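Local coordinates for beta-galactosidase (Marinomonas sp. ef1, PDB 6Y2K) that hydrolyses terminal beta-D-galactosyl residues from beta-galactosides such as lactose, as a cold-active glycoside hydrolase of family 42 that works as a hexamer, at the interface of chains A and B. Coordinates in Å, arbitrary orientation; residue numbers count along the deposited sequence, not the author numbering. Chains: chain A/B, beta-galactosidase.

Contact 1: the interface of chains A and B. Residues chain A 10-11, 359; chain B 178-179, 181-182.
B:Val181 and B:Phe182 meet A:His11 and A:Phe359 where the chain B backbone, leaving helix 171-178, turns through B:Gly179 (phi 67°), a left-handed conformation that a residue without a side chain adopts easily. The missing side chain also lets the ring of A:Phe359 lie close: its CD1 is 3.6 Å from the carbonyl O of B:Gly179, and its CG and CB pack near the glycine CA.

B:Val181 is the wedge of the patch, and its two methyls divide the work. CG1, set between the backbone N and the carbonyl carbon (chi1 66°), fits where two aromatic rings converge, 3.7 Å from A:His11 CD2 and 3.8 Å from A:Phe359 CE1. CG2 points instead to A:Glu10, 3.9 Å from the side-chain methylene CG and also near the backbone O. A branched residue suits this place because a short, stiff side chain can fill both niches at once.

The imidazole of A:His11 is packed from within its own chain as well, since A:Phe359 CE1 stands over the centre of one face. Its CE1 meets the ring atom CD1 of B:Phe182 at 3.9 Å, while CB of B:Phe182 comes near ring atom CE1 of A:Phe359.

A water links polar atoms of the two chains. It lies 2.7 Å from OE2 of the A:Glu10 carboxylate, 2.9 Å from A:His11 NE2 and 3.1 Å from the backbone O of B:Val181. The bend of A:Glu10 at chi2 (-87°) swings its carboxylate back toward this water, so that one residue offers carbon to the valine and oxygen to the solvent bridge.

On chain A the site joins 3-10 helix 9-11 to the loop carrying A:Phe359; on chain B it spans the end of helix 171-178 and the start of 3-10 helix 182-184. Both belong to the catalytic region, a TIM barrel in family 42, in this subunit contact of the hexamer.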
ATOM      1  N   GLU A  10      -9.520   1.924  55.657  1.00 16.81           N
ATOM      2  CA  GLU A  10      -8.398   2.761  56.091  1.00 17.33           C
ATOM      3  C   GLU A  10      -8.073   3.968  55.180  1.00 17.54           C
ATOM      4  O   GLU A  10      -7.307   4.858  55.585  1.00 18.25           O
ATOM      5  CB  GLU A  10      -7.136   1.900  56.352  1.00 17.75           C
ATOM      6  CG  GLU A  10      -6.337   1.454  55.126  1.00 17.46           C
ATOM      7  CD  GLU A  10      -6.799   0.157  54.482  1.00 17.71           C
ATOM      8  OE1 GLU A  10      -7.993  -0.243  54.608  1.00 16.76           O
ATOM      9  OE2 GLU A  10      -5.939  -0.462  53.815  1.00 17.71           O
ATOM     10  N   HIS A  11      -8.620   4.004  53.963  1.00 17.28           N
ATOM     11  CA  HIS A  11      -8.474   5.174  53.084  1.00 17.06           C
ATOM     12  C   HIS A  11      -9.544   6.249  53.256  1.00 17.26           C
ATOM     13  O   HIS A  11      -9.423   7.322  52.652  1.00 17.25           O
ATOM     14  CB  HIS A  11      -8.446   4.736  51.621  1.00 17.25           C
ATOM     15  CG  HIS A  11      -7.284   3.857  51.278  1.00 16.70           C
ATOM     16  ND1 HIS A  11      -7.130   3.287  50.037  1.00 16.62           N
ATOM     17  CD2 HIS A  11      -6.228   3.444  52.016  1.00 16.63           C
ATOM     18  CE1 HIS A  11      -6.035   2.547  50.028  1.00 16.94           C
ATOM     19  NE2 HIS A  11      -5.465   2.632  51.216  1.00 16.91           N
ATOM     20  N   PHE A 359      -5.569   9.670  45.932  1.00 17.03           N
ATOM     21  CA  PHE A 359      -4.123   9.753  46.188  1.00 17.26           C
ATOM     22  C   PHE A 359      -3.409   8.474  45.743  1.00 16.77           C
ATOM     23  O   PHE A 359      -4.044   7.442  45.509  1.00 16.46           O
ATOM     24  CB  PHE A 359      -3.838  10.008  47.688  1.00 17.82           C
ATOM     25  CG  PHE A 359      -4.591   9.091  48.615  1.00 18.15           C
ATOM     26  CD1 PHE A 359      -4.169   7.784  48.828  1.00 18.19           C
ATOM     27  CD2 PHE A 359      -5.758   9.528  49.241  1.00 18.86           C
ATOM     28  CE1 PHE A 359      -4.877   6.934  49.657  1.00 18.64           C
ATOM     29  CE2 PHE A 359      -6.465   8.684  50.081  1.00 19.05           C
ATOM     30  CZ  PHE A 359      -6.024   7.383  50.283  1.00 19.04           C
TER
ATOM     31  N   TRP B 178       1.067  13.067  50.752  1.00 17.43           N
ATOM     32  CA  TRP B 178       1.427  12.028  49.764  1.00 16.98           C
ATOM     33  C   TRP B 178       0.419  10.859  49.696  1.00 17.00           C
ATOM     34  O   TRP B 178       0.477  10.045  48.765  1.00 17.09           O
ATOM     35  CB  TRP B 178       2.813  11.443  50.091  1.00 16.03           C
ATOM     36  CG  TRP B 178       3.993  12.331  49.843  1.00 15.45           C
ATOM     37  CD1 TRP B 178       3.999  13.692  49.687  1.00 15.51           C
ATOM     38  CD2 TRP B 178       5.362  11.915  49.762  1.00 15.05           C
ATOM     39  NE1 TRP B 178       5.286  14.139  49.482  1.00 15.23           N
ATOM     40  CE2 TRP B 178       6.141  13.071  49.534  1.00 15.02           C
ATOM     41  CE3 TRP B 178       6.004  10.672  49.836  1.00 15.14           C
ATOM     42  CZ2 TRP B 178       7.533  13.019  49.389  1.00 15.10           C
ATOM     43  CZ3 TRP B 178       7.394  10.625  49.701  1.00 15.29           C
ATOM     44  CH2 TRP B 178       8.140  11.789  49.485  1.00 14.92           C
ATOM     45  N   GLY B 179      -0.470  10.742  50.687  1.00 16.68           N
ATOM     46  CA  GLY B 179      -1.377   9.595  50.780  1.00 16.00           C
ATOM     47  C   GLY B 179      -0.666   8.274  51.068  1.00 15.86           C
ATOM     48  O   GLY B 179      -1.038   7.226  50.525  1.00 15.09           O
ATOM     49  N   VAL B 181      -0.707   6.153  53.382  1.00 15.45           N
ATOM     50  CA  VAL B 181      -1.507   4.994  53.806  1.00 15.72           C
ATOM     51  C   VAL B 181      -1.579   3.930  52.696  1.00 15.75           C
ATOM     52  O   VAL B 181      -1.586   2.718  52.972  1.00 16.31           O
ATOM     53  CB  VAL B 181      -2.927   5.415  54.263  1.00 16.16           C
ATOM     54  CG1 VAL B 181      -3.754   5.975  53.107  1.00 16.28           C
ATOM     55  CG2 VAL B 181      -3.641   4.239  54.929  1.00 16.21           C
ATOM     56  N   PHE B 182      -1.609   4.397  51.447  1.00 15.52           N
ATOM     57  CA  PHE B 182      -1.600   3.537  50.268  1.00 15.56           C
ATOM     58  C   PHE B 182      -0.331   2.673  50.218  1.00 15.47           C
ATOM     59  O   PHE B 182       0.787   3.173  50.397  1.00 15.55           O
ATOM     60  CB  PHE B 182      -1.722   4.407  49.003  1.00 15.61           C
ATOM     61  CG  PHE B 182      -1.933   3.630  47.738  1.00 15.46           C
ATOM     62  CD1 PHE B 182      -3.173   3.069  47.452  1.00 15.60           C
ATOM     63  CD2 PHE B 182      -0.894   3.466  46.824  1.00 15.76           C
ATOM     64  CE1 PHE B 182      -3.376   2.341  46.289  1.00 15.50           C
ATOM     65  CE2 PHE B 182      -1.092   2.756  45.646  1.00 15.67           C
ATOM     66  CZ  PHE B 182      -2.335   2.194  45.377  1.00 15.73           C
TER
HETATM   67  O   HOH W   1      -3.838   0.627  52.504  1.00 16.95           O

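Contact 2: the interface of chains A and B. Residues chain A 287-288, 327-328; chain B 527-529, 533.
A:Leu287 and B:Thr533 reach toward each other tip to tip in this subunit contact of a family 42 beta-galactosidase, where the catalytic region of chain A meets the trimerisation-domain region of chain B. The leucine CD2 rests against both branches of the threonine, OG1 as well as the methyl CG2, the latter at 3.6 Å. B:Leu529 adds its own CD2 beside them, near A:Arg288 NH2. Branched side chains suit this small centre. Further out, A:Thr328 lays its methyl CG2 3.9 Å from B:Asp527 CA.

Beyond lies the salt bridge of A:Arg288 with B:Asp527, at the end of strand 521-528. The arginine, extended from CG to NE, presents its guanidinium end-on: NH1 gives a nearly straight bond to OD1 (2.8 Å, 175° at H), and NH2 reaches OD2 at 2.9 Å, on the syn side but tilted out of the carboxylate plane and less straight. The two flat groups are turned 53° apart, and NH1 meets OD1 from above the carboxylate plane. From the same face comes the backbone N of A:Thr328, 3.0 Å from OD1, so two donors grip that oxygen. NH1 also donates to the A:Thr328 carbonyl O at 3.0 Å, in the carbonyl plane on a lone pair, which is likely to steady the guanidinium for its partner.

A methionine in place of A:Arg288 would probably leave the B:Asp527 carboxylate without its opposite charge and the A:Thr328 carbonyl without this donor.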
ATOM      1  N   LEU A 287     -10.567  -3.093  21.703  1.00 14.64           N
ATOM      2  CA  LEU A 287     -10.110  -2.031  22.615  1.00 14.59           C
ATOM      3  C   LEU A 287     -10.905  -1.918  23.919  1.00 14.55           C
ATOM      4  O   LEU A 287     -10.316  -1.809  24.980  1.00 14.35           O
ATOM      5  CB  LEU A 287     -10.188  -0.669  21.907  1.00 14.72           C
ATOM      6  CG  LEU A 287      -9.783   0.579  22.698  1.00 14.74           C
ATOM      7  CD1 LEU A 287      -8.292   0.569  22.981  1.00 15.08           C
ATOM      8  CD2 LEU A 287     -10.162   1.839  21.942  1.00 14.84           C
ATOM      9  N   ARG A 288     -12.235  -1.918  23.816  1.00 14.58           N
ATOM     10  CA  ARG A 288     -13.114  -1.605  24.947  1.00 14.66           C
ATOM     11  C   ARG A 288     -13.759  -2.811  25.633  1.00 14.71           C
ATOM     12  O   ARG A 288     -14.543  -2.620  26.582  1.00 14.88           O
ATOM     13  CB  ARG A 288     -14.196  -0.617  24.502  1.00 14.55           C
ATOM     14  CG  ARG A 288     -13.649   0.681  23.917  1.00 14.82           C
ATOM     15  CD  ARG A 288     -14.732   1.751  23.845  1.00 15.09           C
ATOM     16  NE  ARG A 288     -14.247   2.972  23.217  1.00 15.33           N
ATOM     17  CZ  ARG A 288     -13.463   3.882  23.802  1.00 15.19           C
ATOM     18  NH1 ARG A 288     -13.053   3.724  25.057  1.00 15.28           N
ATOM     19  NH2 ARG A 288     -13.081   4.957  23.116  1.00 15.17           N
ATOM     20  N   PRO A 327      -8.237   2.843  28.053  1.00 14.67           N
ATOM     21  CA  PRO A 327      -9.556   3.273  27.594  1.00 14.42           C
ATOM     22  C   PRO A 327     -10.652   2.955  28.604  1.00 14.54           C
ATOM     23  O   PRO A 327     -10.461   2.106  29.476  1.00 14.50           O
ATOM     24  CB  PRO A 327      -9.751   2.452  26.315  1.00 14.42           C
ATOM     25  CG  PRO A 327      -9.008   1.195  26.594  1.00 14.37           C
ATOM     26  CD  PRO A 327      -7.780   1.640  27.328  1.00 14.46           C
ATOM     27  N   THR A 328     -11.775   3.668  28.499  1.00 14.61           N
ATOM     28  CA  THR A 328     -12.993   3.305  29.214  1.00 14.51           C
ATOM     29  C   THR A 328     -13.597   2.038  28.584  1.00 15.05           C
ATOM     30  O   THR A 328     -13.576   1.889  27.356  1.00 14.55           O
ATOM     31  CB  THR A 328     -14.047   4.424  29.163  1.00 14.45           C
ATOM     32  OG1 THR A 328     -14.181   4.910  27.824  1.00 13.92           O
ATOM     33  CG2 THR A 328     -13.657   5.583  30.087  1.00 14.54           C
TER
ATOM     34  N   ASP B 527     -11.090   8.617  29.269  1.00 14.28           N
ATOM     35  CA  ASP B 527     -10.824   7.612  28.248  1.00 14.16           C
ATOM     36  C   ASP B 527      -9.435   7.958  27.677  1.00 14.39           C
ATOM     37  O   ASP B 527      -9.291   8.934  26.925  1.00 14.32           O
ATOM     38  CB  ASP B 527     -11.944   7.690  27.192  1.00 14.26           C
ATOM     39  CG  ASP B 527     -11.792   6.698  26.049  1.00 14.12           C
ATOM     40  OD1 ASP B 527     -11.272   5.590  26.252  1.00 15.25           O
ATOM     41  OD2 ASP B 527     -12.241   7.016  24.924  1.00 14.15           O
ATOM     42  N   ALA B 528      -8.416   7.198  28.089  1.00 14.09           N
ATOM     43  CA  ALA B 528      -7.029   7.469  27.728  1.00 14.66           C
ATOM     44  C   ALA B 528      -6.635   6.516  26.604  1.00 15.09           C
ATOM     45  O   ALA B 528      -6.641   5.295  26.788  1.00 15.26           O
ATOM     46  CB  ALA B 528      -6.128   7.312  28.941  1.00 14.60           C
ATOM     47  N   LEU B 529      -6.308   7.086  25.441  1.00 15.54           N
ATOM     48  CA  LEU B 529      -6.349   6.355  24.169  1.00 15.74           C
ATOM     49  C   LEU B 529      -5.000   6.119  23.480  1.00 16.08           C
ATOM     50  O   LEU B 529      -4.106   6.974  23.537  1.00 15.62           O
ATOM     51  CB  LEU B 529      -7.271   7.097  23.191  1.00 15.96           C
ATOM     52  CG  LEU B 529      -8.768   7.090  23.504  1.00 16.02           C
ATOM     53  CD1 LEU B 529      -9.497   8.103  22.630  1.00 16.20           C
ATOM     54  CD2 LEU B 529      -9.379   5.702  23.344  1.00 16.04           C
ATOM     55  N   THR B 533      -6.961   4.665  17.819  1.00 16.23           N
ATOM     56  CA  THR B 533      -8.381   4.940  18.021  1.00 16.16           C
ATOM     57  C   THR B 533      -8.578   6.435  18.280  1.00 16.01           C
ATOM     58  O   THR B 533      -8.210   6.944  19.335  1.00 15.73           O
ATOM     59  CB  THR B 533      -8.967   4.063  19.151  1.00 15.86           C
ATOM     60  OG1 THR B 533      -8.786   2.684  18.807  1.00 15.98           O
ATOM     61  CG2 THR B 533     -10.459   4.326  19.361  1.00 15.82           C
TER

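Contact 1 and contact 2 lie about 27 Å apart, measured between the centres of their C-alpha atoms, and have no residue or secondary-structure element in common. They belong to the same interface between chains A and B, which is not an exact two-fold, so different surfaces of the one protein face each other. Contact 1 sets catalytic region against catalytic region, whereas contact 2 sets the catalytic region of chain A against the trimerisation-domain region of chain B. Two distant footholds would be expected to resist rocking of one subunit against the other, in keeping with the reliance of cold activity and thermal stability on the hexamer.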